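Local coordinates for glycosyl hydrolase, family 8 (Clostridium perfringens, PDB 3REN), which probably hydrolyses alpha-glucan chains such as starch, as a novel alpha-amylase with the (alpha/alpha)6-barrel fold of glycoside hydrolase family 8, at residues 279-291 and 301-313. Residues are numbered along the deposited sequence; the frame is centred on the assembly and turned at random. Where two conformers were deposited one is given.
Sequences QIESPSIYSNVAL and LFNKAIDKLKYYQ
Lys-308 lies over one face of the Tyr-286 ring in a CH-pi contact: CB of Lys-308 stands 3.6 Å from the Tyr-286 ring centroid, nearly on the ring normal. The lysine chain bends at chi2 (-69°), which carries CG over the CZ side of the same ring and sends the amine on past the phenol.

There the contact turns polar. Water 1 accepts from Lys-308 NZ at 2.8 Å and donates to OE1 of Glu-281, joining two opposite charges that stand too far apart for a salt bridge. Glu-281 OE1 also lies in the plane of the Tyr-286 ring, beside the phenol OH, at a distance that is very short as modelled and whose exact value is doubtful. Its other oxygen, OE2, is 2.6 Å from Tyr-312 OH, with carboxylate and ring planes nearly perpendicular (82°).

Apolar packing fills the rest. Leu-309 puts CD2 3.8 Å from Tyr-286 CB and also against Pro-283, while its CD1 meets Ser-287. Farther along, the small Ala-290 and Ala-305 bring the backbones close, their CB atoms 3.8 Å apart. Val-289 CG1 touches both Ala-305 CB and Leu-301 CD1, and the edge of the Phe-302 ring, at CD2, comes to 3.2 Å from Ala-290 O.

Helix 335-346 packs on Leu-309, and Phe-264 touches Glu-281 and Tyr-286. The segment axes run antiparallel at 154°, 8.2 Å apart at closest approach. Such a pair, successive helices 283-296 and 299-312 joined by a short turn, is an alpha-hairpin, the kind of unit from which an (alpha/alpha)6 barrel is built.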
loop_
_atom_site.group_PDB
_atom_site.type_symbol
_atom_site.label_atom_id
_atom_site.label_comp_id
_atom_site.label_asym_id
_atom_site.label_seq_id
_atom_site.Cartn_x
_atom_site.Cartn_y
_atom_site.Cartn_z
ATOM N N GLN A 279 -7.613 14.532 14.277
ATOM C CA GLN A 279 -9.027 14.196 14.059
ATOM C C GLN A 279 -9.269 13.552 12.696
ATOM O O GLN A 279 -10.421 13.288 12.308
ATOM C CB GLN A 279 -9.879 15.452 14.137
ATOM C CG GLN A 279 -10.213 15.872 15.543
ATOM C CD GLN A 279 -10.919 17.226 15.535
ATOM O OE1 GLN A 279 -10.284 18.270 15.337
ATOM N NE2 GLN A 279 -12.240 17.207 15.721
ATOM N N ILE A 280 -8.192 13.312 11.966
ATOM C CA ILE A 280 -8.310 12.901 10.572
ATOM C C ILE A 280 -8.452 11.385 10.468
ATOM O O ILE A 280 -7.598 10.646 10.954
ATOM C CB ILE A 280 -7.103 13.405 9.723
ATOM C CG1 ILE A 280 -6.958 14.941 9.826
ATOM C CG2 ILE A 280 -7.213 12.949 8.235
ATOM C CD1 ILE A 280 -8.242 15.770 9.601
ATOM N N GLU A 281 -9.535 10.945 9.830
ATOM C CA GLU A 281 -9.700 9.550 9.468
ATOM C C GLU A 281 -9.291 9.365 7.979
ATOM O O GLU A 281 -9.256 10.324 7.223
ATOM C CB GLU A 281 -11.154 9.142 9.632
ATOM C CG GLU A 281 -11.638 8.924 11.064
ATOM C CD GLU A 281 -13.127 8.630 11.052
ATOM O OE1 GLU A 281 -13.508 7.460 11.252
ATOM O OE2 GLU A 281 -13.909 9.568 10.769
ATOM N N SER A 282 -9.033 8.133 7.565
ATOM C CA SER A 282 -8.600 7.858 6.189
ATOM C C SER A 282 -9.117 6.495 5.733
ATOM O O SER A 282 -8.993 5.538 6.457
ATOM C CB SER A 282 -7.050 7.884 6.190
ATOM O OG SER A 282 -6.483 7.090 5.180
ATOM N N PRO A 283 -9.679 6.390 4.516
ATOM C CA PRO A 283 -10.014 5.052 3.995
ATOM C C PRO A 283 -8.807 4.078 3.983
ATOM O O PRO A 283 -9.005 2.881 4.096
ATOM C CB PRO A 283 -10.442 5.338 2.542
ATOM C CG PRO A 283 -10.861 6.809 2.566
ATOM C CD PRO A 283 -9.963 7.466 3.542
ATOM N N SER A 284 -7.580 4.585 3.842
ATOM C CA SER A 284 -6.386 3.710 3.808
ATOM C C SER A 284 -6.100 3.065 5.155
ATOM O O SER A 284 -5.646 1.918 5.221
ATOM C CB SER A 284 -5.165 4.491 3.328
ATOM O OG SER A 284 -5.331 4.797 1.966
ATOM N N ILE A 285 -6.345 3.812 6.227
ATOM C CA ILE A 285 -6.240 3.277 7.585
ATOM C C ILE A 285 -7.242 2.146 7.753
ATOM O O ILE A 285 -6.878 1.016 8.126
ATOM C CB ILE A 285 -6.581 4.342 8.606
ATOM C CG1 ILE A 285 -5.590 5.492 8.507
ATOM C CG2 ILE A 285 -6.634 3.739 10.034
ATOM C CD1 ILE A 285 -4.327 5.206 9.165
ATOM N N TYR A 286 -8.524 2.454 7.481
ATOM C CA TYR A 286 -9.581 1.422 7.636
ATOM C C TYR A 286 -9.374 0.205 6.749
ATOM O O TYR A 286 -9.613 -0.921 7.183
ATOM C CB TYR A 286 -10.981 2.017 7.436
ATOM C CG TYR A 286 -11.366 2.947 8.575
ATOM C CD1 TYR A 286 -11.274 2.518 9.907
ATOM C CD2 TYR A 286 -11.779 4.250 8.325
ATOM C CE1 TYR A 286 -11.614 3.358 10.984
ATOM C CE2 TYR A 286 -12.134 5.116 9.396
ATOM C CZ TYR A 286 -12.044 4.650 10.717
ATOM O OH TYR A 286 -12.386 5.473 11.765
ATOM N N SER A 287 -8.918 0.440 5.515
ATOM C CA SER A 287 -8.533 -0.648 4.605
ATOM C C SER A 287 -7.527 -1.573 5.192
ATOM O O SER A 287 -7.706 -2.787 5.121
ATOM C CB SER A 287 -7.988 -0.097 3.282
ATOM O OG SER A 287 -9.021 0.579 2.586
ATOM N N ASN A 288 -6.455 -1.024 5.782
ATOM C CA ASN A 288 -5.417 -1.858 6.330
ATOM C C ASN A 288 -5.887 -2.646 7.545
ATOM O O ASN A 288 -5.511 -3.809 7.725
ATOM C CB ASN A 288 -4.190 -0.991 6.694
ATOM C CG ASN A 288 -3.321 -0.697 5.479
ATOM O OD1 ASN A 288 -3.448 -1.354 4.458
ATOM N ND2 ASN A 288 -2.443 0.298 5.581
ATOM N N VAL A 289 -6.696 -1.995 8.392
ATOM C CA VAL A 289 -7.239 -2.642 9.582
ATOM C C VAL A 289 -8.122 -3.824 9.158
ATOM O O VAL A 289 -8.038 -4.916 9.729
ATOM C CB VAL A 289 -8.043 -1.630 10.434
ATOM C CG1 VAL A 289 -8.713 -2.339 11.600
ATOM C CG2 VAL A 289 -7.134 -0.516 10.971
ATOM N N ALA A 290 -8.950 -3.612 8.128
ATOM C CA ALA A 290 -9.762 -4.687 7.538
ATOM C C ALA A 290 -8.904 -5.807 6.970
ATOM O O ALA A 290 -9.237 -6.977 7.131
ATOM C CB ALA A 290 -10.697 -4.119 6.440
ATOM N N LEU A 291 -7.804 -5.466 6.294
ATOM C CA LEU A 291 -6.917 -6.536 5.743
ATOM C C LEU A 291 -6.212 -7.350 6.844
ATOM O O LEU A 291 -6.003 -8.573 6.722
ATOM C CB LEU A 291 -5.891 -5.954 4.770
ATOM C CG LEU A 291 -6.590 -5.516 3.485
ATOM C CD1 LEU A 291 -5.720 -4.529 2.758
ATOM C CD2 LEU A 291 -6.961 -6.751 2.608
ATOM N N LEU A 301 -13.736 -7.094 14.169
ATOM C CA LEU A 301 -12.811 -6.033 13.743
ATOM C C LEU A 301 -12.969 -5.741 12.241
ATOM O O LEU A 301 -13.027 -4.581 11.814
ATOM C CB LEU A 301 -11.353 -6.428 14.075
ATOM C CG LEU A 301 -10.289 -5.370 13.768
ATOM C CD1 LEU A 301 -10.625 -4.078 14.496
ATOM C CD2 LEU A 301 -8.822 -5.796 14.069
ATOM N N PHE A 302 -13.048 -6.810 11.466
ATOM C CA PHE A 302 -13.226 -6.751 10.029
ATOM C C PHE A 302 -14.471 -5.988 9.686
ATOM O O PHE A 302 -14.407 -5.075 8.888
ATOM C CB PHE A 302 -13.270 -8.168 9.398
ATOM C CG PHE A 302 -13.418 -8.143 7.886
ATOM C CD1 PHE A 302 -14.661 -8.407 7.290
ATOM C CD2 PHE A 302 -12.336 -7.777 7.069
ATOM C CE1 PHE A 302 -14.819 -8.369 5.887
ATOM C CE2 PHE A 302 -12.472 -7.720 5.646
ATOM C CZ PHE A 302 -13.702 -8.029 5.051
ATOM N N ASN A 303 -15.605 -6.343 10.302
ATOM C CA ASN A 303 -16.883 -5.669 10.014
ATOM C C ASN A 303 -16.894 -4.214 10.458
ATOM O O ASN A 303 -17.478 -3.359 9.790
ATOM C CB ASN A 303 -18.046 -6.447 10.654
ATOM C CG ASN A 303 -18.360 -7.720 9.882
ATOM O OD1 ASN A 303 -18.178 -7.786 8.658
ATOM N ND2 ASN A 303 -18.866 -8.715 10.579
ATOM N N LYS A 304 -16.243 -3.947 11.590
ATOM C CA LYS A 304 -16.128 -2.587 12.120
ATOM C C LYS A 304 -15.368 -1.690 11.143
ATOM O O LYS A 304 -15.768 -0.550 10.905
ATOM C CB LYS A 304 -15.380 -2.622 13.446
ATOM C CG LYS A 304 -15.746 -1.488 14.400
ATOM C CD LYS A 304 -15.251 -1.768 15.831
ATOM C CE LYS A 304 -16.312 -1.365 16.914
ATOM N NZ LYS A 304 -16.569 0.095 17.029
ATOM N N ALA A 305 -14.243 -2.208 10.622
ATOM C CA ALA A 305 -13.450 -1.497 9.641
ATOM C C ALA A 305 -14.228 -1.359 8.319
ATOM O O ALA A 305 -14.246 -0.277 7.738
ATOM C CB ALA A 305 -12.098 -2.194 9.431
ATOM N N ILE A 306 -14.881 -2.436 7.854
ATOM C CA ILE A 306 -15.675 -2.367 6.618
ATOM C C ILE A 306 -16.866 -1.375 6.731
ATOM O O ILE A 306 -17.193 -0.659 5.787
ATOM C CB ILE A 306 -16.211 -3.764 6.217
ATOM C CG1 ILE A 306 -15.055 -4.739 5.866
ATOM C CG2 ILE A 306 -17.199 -3.657 5.058
ATOM C CD1 ILE A 306 -14.212 -4.383 4.603
ATOM N N ASP A 307 -17.527 -1.354 7.886
ATOM C CA ASP A 307 -18.619 -0.432 8.103
ATOM C C ASP A 307 -18.162 0.996 7.917
ATOM O O ASP A 307 -18.890 1.785 7.335
ATOM C CB ASP A 307 -19.264 -0.629 9.482
ATOM C CG ASP A 307 -20.187 -1.854 9.526
ATOM O OD1 ASP A 307 -20.471 -2.470 8.464
ATOM O OD2 ASP A 307 -20.609 -2.233 10.637
ATOM N N LYS A 308 -16.959 1.335 8.376
ATOM C CA LYS A 308 -16.437 2.694 8.134
ATOM C C LYS A 308 -16.243 2.992 6.661
ATOM O O LYS A 308 -16.525 4.107 6.219
ATOM C CB LYS A 308 -15.118 2.970 8.866
ATOM C CG LYS A 308 -15.238 2.937 10.348
ATOM C CD LYS A 308 -16.036 4.116 10.839
ATOM C CE LYS A 308 -15.893 4.263 12.363
ATOM N NZ LYS A 308 -16.652 5.477 12.778
ATOM N N LEU A 309 -15.740 2.011 5.912
ATOM C CA LEU A 309 -15.545 2.192 4.476
ATOM C C LEU A 309 -16.886 2.325 3.763
ATOM O O LEU A 309 -17.052 3.175 2.914
ATOM C CB LEU A 309 -14.677 1.064 3.869
ATOM C CG LEU A 309 -13.203 0.957 4.290
ATOM C CD1 LEU A 309 -12.563 -0.236 3.527
ATOM C CD2 LEU A 309 -12.457 2.246 3.943
ATOM N N LYS A 310 -17.868 1.496 4.122
ATOM C CA LYS A 310 -19.195 1.674 3.548
ATOM C C LYS A 310 -19.788 3.064 3.797
ATOM O O LYS A 310 -20.466 3.630 2.934
ATOM C CB LYS A 310 -20.160 0.672 4.136
ATOM C CG LYS A 310 -19.811 -0.783 3.889
ATOM C CD LYS A 310 -21.147 -1.533 4.039
ATOM C CE LYS A 310 -21.005 -2.755 4.827
ATOM N NZ LYS A 310 -22.346 -3.374 4.701
ATOM N N TYR A 311 -19.581 3.566 5.010
ATOM C CA TYR A 311 -20.120 4.844 5.442
ATOM C C TYR A 311 -19.526 5.994 4.654
ATOM O O TYR A 311 -20.254 6.884 4.248
ATOM C CB TYR A 311 -19.802 5.085 6.921
ATOM C CG TYR A 311 -20.394 6.375 7.418
ATOM C CD1 TYR A 311 -21.759 6.464 7.733
ATOM C CD2 TYR A 311 -19.596 7.508 7.591
ATOM C CE1 TYR A 311 -22.303 7.645 8.186
ATOM C CE2 TYR A 311 -20.119 8.676 8.055
ATOM C CZ TYR A 311 -21.470 8.742 8.348
ATOM O OH TYR A 311 -21.976 9.922 8.818
ATOM N N TYR A 312 -18.205 5.969 4.450
ATOM C CA TYR A 312 -17.525 7.061 3.733
ATOM C C TYR A 312 -17.601 6.991 2.210
ATOM O O TYR A 312 -17.391 8.010 1.535
ATOM C CB TYR A 312 -16.069 7.197 4.207
ATOM C CG TYR A 312 -16.040 7.834 5.558
ATOM C CD1 TYR A 312 -16.459 9.164 5.717
ATOM C CD2 TYR A 312 -15.614 7.130 6.674
ATOM C CE1 TYR A 312 -16.477 9.775 6.965
ATOM C CE2 TYR A 312 -15.614 7.726 7.924
ATOM C CZ TYR A 312 -16.052 9.056 8.060
ATOM O OH TYR A 312 -16.062 9.672 9.296
ATOM N N GLN A 313 -17.908 5.810 1.670
ATOM C CA GLN A 313 -18.055 5.667 0.193
ATOM C C GLN A 313 -19.188 6.571 -0.301
ATOM O O GLN A 313 -20.246 6.634 0.328
ATOM C CB GLN A 313 -18.290 4.204 -0.187
ATOM C CG GLN A 313 -18.322 3.937 -1.697
ATOM C CD GLN A 313 -18.459 2.448 -2.020
ATOM O OE1 GLN A 313 -19.032 1.688 -1.246
ATOM N NE2 GLN A 313 -17.935 2.035 -3.166
HETATM O O HOH W 1 -16.095 8.109 12.031
#